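Local coordinates for protein WipB (Legionella pneumophila, PDB 5NNY) that acts as a translocated Ser/Thr phosphatase effector that targets the host lysosomal nutrient-sensing machinery, its phosphatase domain being the part described here, at residues A[54-57]-A[58-61]; A[104-107]-A[108-112]; A[160-163]-A[164-167]. All coordinates share one frame; numbering follows the deposited sequence.

Interaction 1 (A[54-57]-A[58-61]); sequences TEAP and VFSA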
loop_
_atom_site.group_PDB
_atom_site.type_symbol
_atom_site.label_atom_id
_atom_site.label_comp_id
_atom_site.label_asym_id
_atom_site.label_seq_id
_atom_site.Cartn_x
_atom_site.Cartn_y
_atom_site.Cartn_z
ATOM N N THR A 54 13.826 17.867 12.860
ATOM C CA THR A 54 12.652 17.151 12.375
ATOM C C THR A 54 12.840 16.735 10.921
ATOM O O THR A 54 12.619 15.570 10.559
ATOM C CB THR A 54 11.406 18.029 12.508
ATOM O OG1 THR A 54 11.518 19.148 11.617
ATOM C CG2 THR A 54 11.267 18.540 13.923
ATOM N N GLU A 55 13.271 17.678 10.087
ATOM C CA GLU A 55 13.493 17.441 8.672
ATOM C C GLU A 55 14.825 16.761 8.421
ATOM O O GLU A 55 15.818 17.039 9.099
ATOM C CB GLU A 55 13.466 18.765 7.917
ATOM C CG GLU A 55 12.136 19.428 8.002
ATOM C CD GLU A 55 11.118 18.710 7.167
ATOM O OE1 GLU A 55 10.992 19.075 5.991
ATOM O OE2 GLU A 55 10.476 17.762 7.661
ATOM N N ALA A 56 14.840 15.872 7.433
ATOM C CA ALA A 56 16.103 15.350 6.943
ATOM C C ALA A 56 16.991 16.515 6.521
ATOM O O ALA A 56 16.490 17.509 5.976
ATOM C CB ALA A 56 15.880 14.411 5.759
ATOM N N PRO A 57 18.300 16.441 6.772
ATOM C CA PRO A 57 19.179 17.582 6.452
ATOM C C PRO A 57 19.085 18.066 5.016
ATOM O O PRO A 57 19.230 19.276 4.770
ATOM C CB PRO A 57 20.572 17.029 6.769
ATOM C CG PRO A 57 20.315 16.071 7.906
ATOM C CD PRO A 57 18.987 15.411 7.576
ATOM N N VAL A 58 18.830 17.165 4.058
ATOM C CA VAL A 58 18.852 17.548 2.644
ATOM C C VAL A 58 17.843 18.663 2.364
ATOM O O VAL A 58 18.080 19.532 1.521
ATOM C CB VAL A 58 18.615 16.314 1.747
ATOM C CG1 VAL A 58 17.266 15.651 2.031
ATOM C CG2 VAL A 58 18.718 16.689 0.278
ATOM N N PHE A 59 16.722 18.683 3.091
ATOM C CA PHE A 59 15.666 19.629 2.752
ATOM C C PHE A 59 15.885 21.017 3.336
ATOM O O PHE A 59 15.150 21.940 2.976
ATOM C CB PHE A 59 14.315 19.068 3.194
ATOM C CG PHE A 59 13.958 17.794 2.493
ATOM C CD1 PHE A 59 13.769 17.787 1.118
ATOM C CD2 PHE A 59 13.837 16.604 3.194
ATOM C CE1 PHE A 59 13.453 16.620 0.453
ATOM C CE2 PHE A 59 13.513 15.421 2.533
ATOM C CZ PHE A 59 13.323 15.428 1.162
ATOM N N SER A 60 16.866 21.191 4.213
ATOM C CA SER A 60 17.252 22.518 4.666
ATOM C C SER A 60 18.514 23.011 3.973
ATOM O O SER A 60 18.969 24.126 4.249
ATOM C CB SER A 60 17.453 22.529 6.182
ATOM O OG SER A 60 18.723 22.007 6.509
ATOM N N ALA A 61 19.078 22.209 3.079
ATOM C CA ALA A 61 20.315 22.569 2.416
ATOM C C ALA A 61 20.035 23.495 1.245
ATOM O O ALA A 61 19.045 23.339 0.521
ATOM C CB ALA A 61 21.051 21.315 1.935
#
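Ala56 and Phe59 meet through both backbone and side chain, and with Pro57 and Ser60 they define a compact bend in the loop between helix 32-42 and helix 64-79. The backbone bonds come first. Phe59 N donates to Ala56 O at 3.1 Å, and one residue further on Ser60 N donates to Pro57 O at 3.1 Å. A third bond of the same i to i+3 spacing, from Ala61 N to Val58 O at 3.3 Å, follows within 58-61. These are overlapping beta turns, with Pro57 (phi -54°) in the second position of the first. In both turns that join the two segments the donor stands well above the carbonyl plane, 43° out of it at Ala56 O, and neither donor sits on a carbonyl lone pair, in keeping with the tight i to i+3 spacing.

The apolar contacts join Ala56, Val58 and Phe59. Ala56 CB approaches Phe59 CD2 obliquely at 3.9 Å and Val58 CG1 at 4.2 Å. Because Val58 CG1 is wedged between its own backbone N and carbonyl carbon (chi1 60°), it is carried over the centre of the Phe59 ring, 3.7 Å above the plane. Leu68 of helix 64-79 and Ala163 of helix 159-169 add to the packing around Phe59.

Glu55 forms the loose edge of the contact, its OE1 making only a long approach of 4.3 Å to Phe59 CB. The carboxylate instead faces helix 159-169, where OE1 makes a weak hydrogen bond to His162 NE2 and lies close to the carboxylate of Glu166. The closeness of the two acid groups suggests, tentatively, that a proton lies between them or that the histidine is charged; the structure does not decide.

Interaction 2 (A[104-107]-A[108-112]); sequences IDYF and ILKLL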
loop_
_atom_site.group_PDB
_atom_site.type_symbol
_atom_site.label_atom_id
_atom_site.label_comp_id
_atom_site.label_asym_id
_atom_site.label_seq_id
_atom_site.Cartn_x
_atom_site.Cartn_y
_atom_site.Cartn_z
ATOM N N ILE A 104 11.680 7.831 1.986
ATOM C CA ILE A 104 11.017 8.565 0.907
ATOM C C ILE A 104 10.252 7.585 0.035
ATOM O O ILE A 104 10.768 6.524 -0.331
ATOM C CB ILE A 104 12.024 9.402 0.073
ATOM C CG1 ILE A 104 11.281 10.372 -0.865
ATOM C CG2 ILE A 104 13.035 8.520 -0.667
ATOM C CD1 ILE A 104 12.203 11.451 -1.463
ATOM N N ASP A 105 9.015 7.959 -0.309
ATOM C CA ASP A 105 8.144 7.043 -1.047
ATOM C C ASP A 105 8.658 6.742 -2.441
ATOM O O ASP A 105 8.295 5.705 -3.005
ATOM C CB ASP A 105 6.725 7.594 -1.149
ATOM C CG ASP A 105 5.927 7.364 0.118
ATOM O OD1 ASP A 105 6.328 6.471 0.903
ATOM O OD2 ASP A 105 4.926 8.110 0.336
ATOM N N TYR A 106 9.486 7.621 -3.008
ATOM C CA TYR A 106 10.060 7.365 -4.324
ATOM C C TYR A 106 10.741 6.004 -4.388
ATOM O O TYR A 106 10.689 5.331 -5.419
ATOM C CB TYR A 106 11.074 8.458 -4.672
ATOM C CG TYR A 106 11.530 8.424 -6.109
ATOM C CD1 TYR A 106 10.718 8.918 -7.115
ATOM C CD2 TYR A 106 12.776 7.872 -6.462
ATOM C CE1 TYR A 106 11.128 8.883 -8.441
ATOM C CE2 TYR A 106 13.195 7.835 -7.794
ATOM C CZ TYR A 106 12.366 8.347 -8.768
ATOM O OH TYR A 106 12.754 8.330 -10.080
ATOM N N PHE A 107 11.396 5.587 -3.294
ATOM C CA PHE A 107 12.201 4.367 -3.325
ATOM C C PHE A 107 11.334 3.138 -3.566
ATOM O O PHE A 107 11.640 2.305 -4.428
ATOM C CB PHE A 107 12.992 4.215 -2.026
ATOM C CG PHE A 107 14.131 5.214 -1.864
ATOM C CD1 PHE A 107 14.695 5.864 -2.964
ATOM C CD2 PHE A 107 14.671 5.432 -0.610
ATOM C CE1 PHE A 107 15.764 6.749 -2.797
ATOM C CE2 PHE A 107 15.748 6.299 -0.430
ATOM C CZ PHE A 107 16.301 6.962 -1.533
ATOM N N ILE A 108 10.228 3.023 -2.828
ATOM C CA ILE A 108 9.359 1.861 -2.974
ATOM C C ILE A 108 8.547 1.970 -4.255
ATOM O O ILE A 108 8.236 0.959 -4.887
ATOM C CB ILE A 108 8.478 1.686 -1.716
ATOM C CG1 ILE A 108 9.326 1.029 -0.619
ATOM C CG2 ILE A 108 7.214 0.864 -2.001
ATOM C CD1 ILE A 108 8.598 0.536 0.581
ATOM N N LEU A 109 8.237 3.193 -4.694
ATOM C CA LEU A 109 7.509 3.345 -5.954
ATOM C C LEU A 109 8.317 2.801 -7.127
ATOM O O LEU A 109 7.765 2.162 -8.033
ATOM C CB LEU A 109 7.149 4.812 -6.193
ATOM C CG LEU A 109 6.018 5.400 -5.346
ATOM C CD1 LEU A 109 5.867 6.907 -5.613
ATOM C CD2 LEU A 109 4.713 4.660 -5.634
ATOM N N LYS A 110 9.630 3.053 -7.130
ATOM C CA LYS A 110 10.484 2.542 -8.198
ATOM C C LYS A 110 10.615 1.033 -8.116
ATOM O O LYS A 110 10.732 0.361 -9.148
ATOM C CB LYS A 110 11.872 3.181 -8.140
ATOM C CG LYS A 110 11.896 4.650 -8.547
ATOM C CD LYS A 110 11.185 4.888 -9.875
ATOM C CE LYS A 110 12.161 4.932 -11.051
ATOM N NZ LYS A 110 11.430 4.949 -12.372
ATOM N N LEU A 111 10.629 0.489 -6.896
ATOM C CA LEU A 111 10.686 -0.963 -6.730
ATOM C C LEU A 111 9.419 -1.620 -7.255
ATOM O O LEU A 111 9.486 -2.630 -7.963
ATOM C CB LEU A 111 10.913 -1.336 -5.261
ATOM C CG LEU A 111 12.384 -1.288 -4.835
ATOM C CD1 LEU A 111 12.507 -1.453 -3.346
ATOM C CD2 LEU A 111 13.210 -2.378 -5.554
ATOM N N LEU A 112 8.254 -1.068 -6.901
ATOM C CA LEU A 112 6.998 -1.575 -7.439
ATOM C C LEU A 112 6.988 -1.518 -8.963
ATOM O O LEU A 112 6.516 -2.448 -9.620
ATOM C CB LEU A 112 5.812 -0.789 -6.872
ATOM C CG LEU A 112 5.597 -0.885 -5.360
ATOM C CD1 LEU A 112 4.422 -0.007 -4.892
ATOM C CD2 LEU A 112 5.391 -2.363 -4.936
HETATM O O HOH W 1 9.980 4.173 -0.138
#
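Tyr106 and Lys110, one helical turn apart, run side by side in the same direction. The lysine's aliphatic chain lies on one face of the phenol: CG is 3.9 Å from the ring centroid and 26° off its normal, a CH-pi contact displaced toward the rim, with Tyr106 CE2 and Lys110 CG at 3.5 Å. Bent at chi2 and chi3, the chain starts over the face at CG and runs on along the ring to bring CE beside Tyr106 OH, 3.6 Å away. The phenol is buried, its OH bonded to Glu177 and Asn76; Lys110 is partly exposed, and its NZ hydrogen-bonds Gln113 and makes a salt bridge with Glu177.

Backbone bonds from Leu109 N to Asp105 O (3.0 Å) and from Lys110 N to Tyr106 O (3.0 Å) mark the first turns of helix 105-117, the crossover helix of the beta-alpha-beta unit formed with strands 90-93 and 121-125. At its start a water accepts from Ile108 N at 2.9 Å and donates to Ile104 O, spanning a pair whose direct separation is 4.3 Å.

The tightly packed side is buried and apolar. Ile104 CG2 sits over the centre of the Phe107 ring, 3.4 Å above its plane, and Tyr75 of helix 64-79 meets that ring with the planes about 30° apart.

Interaction 3 (A[160-163]-A[164-167]); sequences SFHA and LQEA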
loop_
_atom_site.group_PDB
_atom_site.type_symbol
_atom_site.label_atom_id
_atom_site.label_comp_id
_atom_site.label_asym_id
_atom_site.label_seq_id
_atom_site.Cartn_x
_atom_site.Cartn_y
_atom_site.Cartn_z
ATOM N N SER A 160 7.692 9.553 4.830
ATOM C CA SER A 160 8.162 9.170 3.502
ATOM C C SER A 160 7.399 9.898 2.409
ATOM O O SER A 160 7.935 10.092 1.309
ATOM C CB SER A 160 8.032 7.658 3.321
ATOM O OG SER A 160 6.670 7.293 3.456
ATOM N N PHE A 161 6.157 10.318 2.691
ATOM C CA PHE A 161 5.388 11.060 1.703
ATOM C C PHE A 161 5.729 12.539 1.765
ATOM O O PHE A 161 5.862 13.190 0.725
ATOM C CB PHE A 161 3.891 10.808 1.920
ATOM C CG PHE A 161 2.981 11.527 0.948
ATOM C CD1 PHE A 161 2.988 11.223 -0.404
ATOM C CD2 PHE A 161 2.077 12.491 1.413
ATOM C CE1 PHE A 161 2.139 11.889 -1.282
ATOM C CE2 PHE A 161 1.217 13.133 0.556
ATOM C CZ PHE A 161 1.246 12.840 -0.792
ATOM N N HIS A 162 5.869 13.080 2.980
ATOM C CA HIS A 162 6.389 14.433 3.160
ATOM C C HIS A 162 7.715 14.610 2.427
ATOM O O HIS A 162 7.913 15.607 1.718
ATOM C CB HIS A 162 6.567 14.733 4.652
ATOM C CG HIS A 162 6.984 16.144 4.940
ATOM N ND1 HIS A 162 6.333 17.237 4.410
ATOM C CD2 HIS A 162 7.981 16.640 5.711
ATOM C CE1 HIS A 162 6.917 18.345 4.829
ATOM N NE2 HIS A 162 7.921 18.012 5.618
ATOM N N ALA A 163 8.632 13.645 2.575
ATOM C CA ALA A 163 9.902 13.725 1.849
ATOM C C ALA A 163 9.671 13.740 0.344
ATOM O O ALA A 163 10.354 14.461 -0.395
ATOM C CB ALA A 163 10.810 12.561 2.242
ATOM N N LEU A 164 8.684 12.974 -0.128
ATOM C CA LEU A 164 8.372 12.987 -1.557
ATOM C C LEU A 164 7.882 14.361 -1.998
ATOM O O LEU A 164 8.348 14.903 -3.002
ATOM C CB LEU A 164 7.324 11.924 -1.878
ATOM C CG LEU A 164 7.043 11.757 -3.376
ATOM C CD1 LEU A 164 8.269 11.264 -4.113
ATOM C CD2 LEU A 164 5.872 10.826 -3.597
ATOM N N GLN A 165 6.928 14.934 -1.247
ATOM C CA GLN A 165 6.423 16.275 -1.549
ATOM C C GLN A 165 7.543 17.299 -1.616
ATOM O O GLN A 165 7.575 18.142 -2.518
ATOM C CB GLN A 165 5.411 16.689 -0.485
ATOM C CG GLN A 165 4.178 15.851 -0.503
ATOM C CD GLN A 165 3.285 16.144 0.679
ATOM O OE1 GLN A 165 3.739 16.172 1.823
ATOM N NE2 GLN A 165 2.010 16.362 0.411
ATOM N N GLU A 166 8.451 17.261 -0.647
ATOM C CA GLU A 166 9.545 18.220 -0.627
ATOM C C GLU A 166 10.500 18.002 -1.788
ATOM O O GLU A 166 11.055 18.963 -2.337
ATOM C CB GLU A 166 10.304 18.103 0.682
ATOM C CG GLU A 166 9.457 18.427 1.886
ATOM C CD GLU A 166 10.262 18.291 3.139
ATOM O OE1 GLU A 166 10.296 17.180 3.720
ATOM O OE2 GLU A 166 10.907 19.291 3.506
ATOM N N ALA A 167 10.750 16.744 -2.148
ATOM C CA ALA A 167 11.639 16.507 -3.280
ATOM C C ALA A 167 11.002 16.998 -4.570
ATOM O O ALA A 167 11.688 17.533 -5.450
ATOM C CB ALA A 167 12.013 15.026 -3.375
#
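The chi1 torsions of Phe161 (-180°) and His162 (-175°) swing both rings forward along the helix, while Gln165 and Glu166 place CG opposite their carbonyl carbons and extend back to meet them, bringing Gln165 CG onto a face of Phe161 and Glu166 onto a face of His162. Gln165 CG is 4.2 Å from the Phe161 centroid, and the amide follows, with NE2 3.3 Å from Phe161 CE2. That NE2 is bonded to Leu147 O, which fixes the turn of the amide. Leu164 CD2 adds an oblique contact with Phe161 CD1 at 4.3 Å.

His162 is bracketed differently: Gln165 OE1 lies at its edge, in plane, 3.8 Å from ND1, whereas the Glu166 carboxylate stacks on one face, its plane 23° from the ring. Glu166 OE1 is 3.1 Å from His162 CD2. In helix 159-169, Gln165 N bonds to Phe161 O at 2.8 Å.

From above the ring, Glu166 OE1 is badly placed to accept from His162 NE2, which has a second acid partner outside the helix. The stacked carboxylate would therefore act on the imidazole mainly electrostatically, and the acids would raise the basicity of the histidine if at least one of them is charged.

Overall arrangement
Helix 159-169 is the common neighbour: interaction 3 touches both others, while interactions 1 and 2 keep about 20 Å between centres and about 5 Å between nearest atoms. Toward interaction 1, 11 Å away by centres, Phe59 CZ packs on Ala163 O at 3.5 Å, beside a short approach of two acid groups, Glu55 and Glu166, whose proton is not settled. Toward interaction 2, 12 Å away, Asp105 OD1 bonds to Ser160 OG at 2.7 Å, and Ile104 CD1 rests 3.7 Å from Ala163 O. Ala163 O is thus approached from both contacts. None of the three includes a metal or ligand; together they connect the 54-61 bend through helix 159-169 to the crossover helix of the phosphoesterase fold.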